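PDB 3R2U: metallo-beta-lactamase family protein from Staphylococcus aureus, which probably acts as an iron-dependent enzyme of the metallo-beta-lactamase superfamily, with rhodanese-like sequence following, on a substrate that is not known. Local coordinates for residues Ile81-Arg90 and His269-Gly280. Sequence-based numbering, arbitrary orientation.
Sequences IHADFASGIR and HFAQMKKINQFG
Asn-277, on helix 269-279, grips the loop 81-87 of the metallo-beta-lactamase fold, which follows the iron ligand His-80 and corresponds to the family's HxHxDH motif with Phe-85 at its last position. It exemplifies how one buried amide can hold an irregular loop by three backbone bonds. With CG beside the backbone N (chi1 -70°), the amide is directed into the loop. Asn-277 ND2 donates to His-82 O at 2.7 Å and to Phe-85 O at 2.8 Å; both acceptors lie in the amide plane, but the first is met from above its carbonyl plane and the second within it. Asn-277 OD1 accepts from Ser-87 N at 2.8 Å, almost straight (173°). Together the three bonds fix the rotation of the amide.

Around this clamp, Lys-274 bends at chi2 (91°) to run its CD past Ala-83 CB and bring in NZ, which donates a hydrogen bond to Ile-81 O at 2.8 Å. Met-273 also curls: CB and CG pack against Ala-83 O, SD lies by the Phe-85 backbone, and CE meets Ala-86 CB. Toward the N-terminal end of the helix, Asp-84 CB sits off-centre over one face of the Phe-270 ring in a CH-pi contact.

In the second shell, Asp-54 bonds His-82 NE2; the His-82 side chain is about 4 Å from the iron, whose ligands are His-80, His-143 and Asp-169. Ser-87 OG, bonded also to Glu-78, accepts from Ile-89 N in an ST turn that leads into helix 89-96, with Gly-88 at the N-cap.

Arg-90, extended from CG to NE, reaches the C-terminal end of helix 269-279. In the conformer described, Gly-280 CA lies over the centre of its guanidinium, NH1 also bonds Lys-113 O, and Arg-90 NH1 (3.0 Å) and NH2 (3.1 Å) converge on Asn-277 O from the same face of that carbonyl.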
loop_
_atom_site.group_PDB
_atom_site.type_symbol
_atom_site.label_atom_id
_atom_site.label_comp_id
_atom_site.label_asym_id
_atom_site.label_seq_id
_atom_site.Cartn_x
_atom_site.Cartn_y
_atom_site.Cartn_z
ATOM N N ILE A 81 27.991 13.398 -16.007
ATOM C CA ILE A 81 28.148 13.490 -14.560
ATOM C C ILE A 81 27.046 14.431 -14.051
ATOM O O ILE A 81 27.088 15.633 -14.273
ATOM C CB ILE A 81 29.567 14.016 -14.166
ATOM C CG1 ILE A 81 30.663 13.135 -14.790
ATOM C CG2 ILE A 81 29.709 14.075 -12.670
ATOM C CD1 ILE A 81 32.107 13.562 -14.445
ATOM N N HIS A 82 26.042 13.862 -13.392
ATOM C CA HIS A 82 24.878 14.626 -12.957
ATOM C C HIS A 82 25.110 15.546 -11.795
ATOM O O HIS A 82 25.897 15.253 -10.902
ATOM C CB HIS A 82 23.720 13.681 -12.655
ATOM C CG HIS A 82 23.291 12.898 -13.843
ATOM N ND1 HIS A 82 22.650 13.478 -14.911
ATOM C CD2 HIS A 82 23.433 11.586 -14.150
ATOM C CE1 HIS A 82 22.398 12.551 -15.819
ATOM N NE2 HIS A 82 22.871 11.399 -15.386
ATOM N N ALA A 83 24.414 16.680 -11.834
ATOM C CA ALA A 83 24.500 17.696 -10.795
ATOM C C ALA A 83 23.227 17.776 -9.976
ATOM O O ALA A 83 23.189 18.481 -8.974
ATOM C CB ALA A 83 24.762 19.065 -11.436
ATOM N N ASP A 84 22.204 17.033 -10.359
ATOM C CA ASP A 84 20.898 17.202 -9.729
ATOM C C ASP A 84 20.220 15.951 -9.175
ATOM O O ASP A 84 19.071 16.014 -8.746
ATOM C CB ASP A 84 19.973 17.988 -10.672
ATOM C CG ASP A 84 20.091 17.526 -12.094
ATOM O OD1 ASP A 84 20.598 16.412 -12.321
ATOM O OD2 ASP A 84 19.679 18.275 -12.992
ATOM N N PHE A 85 20.944 14.834 -9.154
ATOM C CA PHE A 85 20.476 13.628 -8.457
ATOM C C PHE A 85 21.674 12.711 -8.355
ATOM O O PHE A 85 22.669 12.928 -9.031
ATOM C CB PHE A 85 19.280 12.930 -9.135
ATOM C CG PHE A 85 19.629 12.222 -10.399
ATOM C CD1 PHE A 85 19.754 12.926 -11.589
ATOM C CD2 PHE A 85 19.857 10.852 -10.405
ATOM C CE1 PHE A 85 20.099 12.277 -12.768
ATOM C CE2 PHE A 85 20.189 10.188 -11.584
ATOM C CZ PHE A 85 20.313 10.904 -12.771
ATOM N N ALA A 86 21.563 11.699 -7.503
ATOM C CA ALA A 86 22.643 10.775 -7.262
ATOM C C ALA A 86 22.522 9.609 -8.215
ATOM O O ALA A 86 21.495 8.948 -8.264
ATOM C CB ALA A 86 22.621 10.308 -5.811
ATOM N N SER A 87 23.575 9.375 -8.996
ATOM C CA SER A 87 23.579 8.286 -9.963
ATOM C C SER A 87 23.552 6.902 -9.337
ATOM O O SER A 87 24.286 6.624 -8.388
ATOM C CB SER A 87 24.848 8.361 -10.800
ATOM O OG SER A 87 24.989 7.208 -11.615
ATOM N N GLY A 88 22.740 6.020 -9.907
ATOM C CA GLY A 88 22.731 4.622 -9.482
ATOM C C GLY A 88 23.635 3.740 -10.357
ATOM O O GLY A 88 23.646 2.528 -10.205
ATOM N N ILE A 89 24.459 4.339 -11.222
ATOM C CA ILE A 89 25.236 3.538 -12.184
ATOM C C ILE A 89 26.233 2.578 -11.527
ATOM O O ILE A 89 26.385 1.445 -11.990
ATOM C CB ILE A 89 25.929 4.401 -13.289
ATOM C CG1 ILE A 89 26.299 3.544 -14.509
ATOM C CG2 ILE A 89 27.174 5.096 -12.761
ATOM C CD1 ILE A 89 25.311 3.543 -15.585
ATOM N N ARG A 90 26.917 3.022 -10.477
ATOM C CA ARG A 90 27.841 2.153 -9.775
ATOM C C ARG A 90 27.066 1.034 -9.061
ATOM O O ARG A 90 27.530 -0.101 -8.991
ATOM C CB ARG A 90 28.700 2.947 -8.789
ATOM C CG ARG A 90 29.717 3.900 -9.462
ATOM C CD ARG A 90 30.495 4.660 -8.406
ATOM N NE ARG A 90 31.392 5.670 -8.966
ATOM C CZ ARG A 90 31.011 6.872 -9.399
ATOM N NH1 ARG A 90 31.914 7.714 -9.872
ATOM N NH2 ARG A 90 29.733 7.233 -9.373
ATOM N N HIS A 269 22.879 22.108 -3.310
ATOM C CA HIS A 269 23.205 20.682 -3.428
ATOM C C HIS A 269 23.813 20.291 -4.788
ATOM O O HIS A 269 24.467 19.249 -4.884
ATOM C CB HIS A 269 22.009 19.772 -3.084
ATOM C CG HIS A 269 20.920 19.769 -4.107
ATOM N ND1 HIS A 269 20.228 20.908 -4.462
ATOM C CD2 HIS A 269 20.361 18.751 -4.805
ATOM C CE1 HIS A 269 19.303 20.593 -5.354
ATOM N NE2 HIS A 269 19.358 19.288 -5.578
ATOM N N PHE A 270 23.610 21.102 -5.824
ATOM C CA PHE A 270 24.173 20.767 -7.149
ATOM C C PHE A 270 25.683 20.499 -7.088
ATOM O O PHE A 270 26.151 19.482 -7.608
ATOM C CB PHE A 270 23.841 21.840 -8.196
ATOM C CG PHE A 270 22.453 21.706 -8.815
ATOM C CD1 PHE A 270 21.380 21.181 -8.095
ATOM C CD2 PHE A 270 22.214 22.175 -10.103
ATOM C CE1 PHE A 270 20.103 21.085 -8.669
ATOM C CE2 PHE A 270 20.944 22.089 -10.684
ATOM C CZ PHE A 270 19.888 21.547 -9.958
ATOM N N ALA A 271 26.432 21.380 -6.424
ATOM C CA ALA A 271 27.877 21.219 -6.334
ATOM C C ALA A 271 28.243 19.900 -5.667
ATOM O O ALA A 271 29.192 19.225 -6.068
ATOM C CB ALA A 271 28.502 22.381 -5.581
ATOM N N GLN A 272 27.472 19.510 -4.670
ATOM C CA GLN A 272 27.760 18.277 -3.933
ATOM C C GLN A 272 27.435 17.064 -4.766
ATOM O O GLN A 272 28.127 16.064 -4.680
ATOM C CB GLN A 272 26.948 18.240 -2.631
ATOM C CG GLN A 272 27.174 16.997 -1.726
ATOM C CD GLN A 272 28.548 16.984 -1.072
ATOM O OE1 GLN A 272 29.284 17.968 -1.116
ATOM N NE2 GLN A 272 28.895 15.869 -0.469
ATOM N N MET A 273 26.364 17.144 -5.565
ATOM C CA MET A 273 25.935 16.006 -6.391
ATOM C C MET A 273 26.968 15.655 -7.424
ATOM O O MET A 273 27.189 14.487 -7.723
ATOM C CB MET A 273 24.627 16.323 -7.134
ATOM C CG MET A 273 23.448 16.543 -6.266
ATOM S SD MET A 273 22.527 15.059 -5.897
ATOM C CE MET A 273 23.768 13.907 -5.417
ATOM N N LYS A 274 27.576 16.679 -7.990
ATOM C CA LYS A 274 28.584 16.507 -9.017
ATOM C C LYS A 274 29.780 15.705 -8.469
ATOM O O LYS A 274 30.365 14.868 -9.162
ATOM C CB LYS A 274 29.056 17.881 -9.478
ATOM C CG LYS A 274 29.599 17.937 -10.874
ATOM C CD LYS A 274 28.478 18.272 -11.869
ATOM C CE LYS A 274 29.022 18.563 -13.257
ATOM N NZ LYS A 274 29.240 17.364 -14.096
ATOM N N LYS A 275 30.155 16.005 -7.231
ATOM C CA LYS A 275 31.271 15.310 -6.562
ATOM C C LYS A 275 30.883 13.880 -6.228
ATOM O O LYS A 275 31.648 12.965 -6.450
ATOM C CB LYS A 275 31.625 16.042 -5.270
ATOM C CG LYS A 275 31.994 17.511 -5.462
ATOM C CD LYS A 275 31.558 18.326 -4.223
ATOM C CE LYS A 275 32.632 18.559 -3.196
ATOM N NZ LYS A 275 33.394 19.792 -3.576
ATOM N N ILE A 276 29.687 13.686 -5.671
ATOM C CA ILE A 276 29.190 12.330 -5.380
ATOM C C ILE A 276 29.157 11.470 -6.639
ATOM O O ILE A 276 29.492 10.282 -6.616
ATOM C CB ILE A 276 27.782 12.397 -4.748
ATOM C CG1 ILE A 276 27.918 12.884 -3.303
ATOM C CG2 ILE A 276 27.075 11.059 -4.815
ATOM C CD1 ILE A 276 26.590 13.115 -2.609
ATOM N N ASN A 277 28.729 12.071 -7.746
ATOM C CA ASN A 277 28.676 11.367 -9.008
ATOM C C ASN A 277 30.023 11.128 -9.653
ATOM O O ASN A 277 30.232 10.104 -10.308
ATOM C CB ASN A 277 27.702 12.079 -9.949
ATOM C CG ASN A 277 26.273 11.899 -9.482
ATOM O OD1 ASN A 277 25.963 10.865 -8.886
ATOM N ND2 ASN A 277 25.419 12.905 -9.678
ATOM N N GLN A 278 30.946 12.066 -9.474
ATOM C CA GLN A 278 32.255 11.898 -10.028
ATOM C C GLN A 278 33.062 10.859 -9.225
ATOM O O GLN A 278 33.792 10.091 -9.818
ATOM C CB GLN A 278 33.022 13.243 -10.062
ATOM C CG GLN A 278 34.407 13.081 -10.665
ATOM C CD GLN A 278 35.232 14.344 -10.702
ATOM O OE1 GLN A 278 34.919 15.326 -10.043
ATOM N NE2 GLN A 278 36.306 14.311 -11.474
ATOM N N PHE A 279 32.923 10.864 -7.889
ATOM C CA PHE A 279 33.707 9.981 -6.994
ATOM C C PHE A 279 33.003 8.746 -6.412
ATOM O O PHE A 279 33.674 7.827 -5.903
ATOM C CB PHE A 279 34.293 10.810 -5.854
ATOM C CG PHE A 279 35.342 11.744 -6.308
ATOM C CD1 PHE A 279 36.630 11.299 -6.463
ATOM C CD2 PHE A 279 35.033 13.050 -6.664
ATOM C CE1 PHE A 279 37.639 12.163 -6.934
ATOM C CE2 PHE A 279 36.028 13.921 -7.129
ATOM C CZ PHE A 279 37.323 13.472 -7.265
ATOM N N GLY A 280 31.680 8.725 -6.523
ATOM C CA GLY A 280 30.850 7.648 -6.006
ATOM C C GLY A 280 30.529 7.820 -4.544
ATOM O O GLY A 280 31.172 8.595 -3.845
HETATM O O HOH W 1 17.851 18.053 -7.589
HETATM O O HOH W 2 26.825 8.205 -7.172
#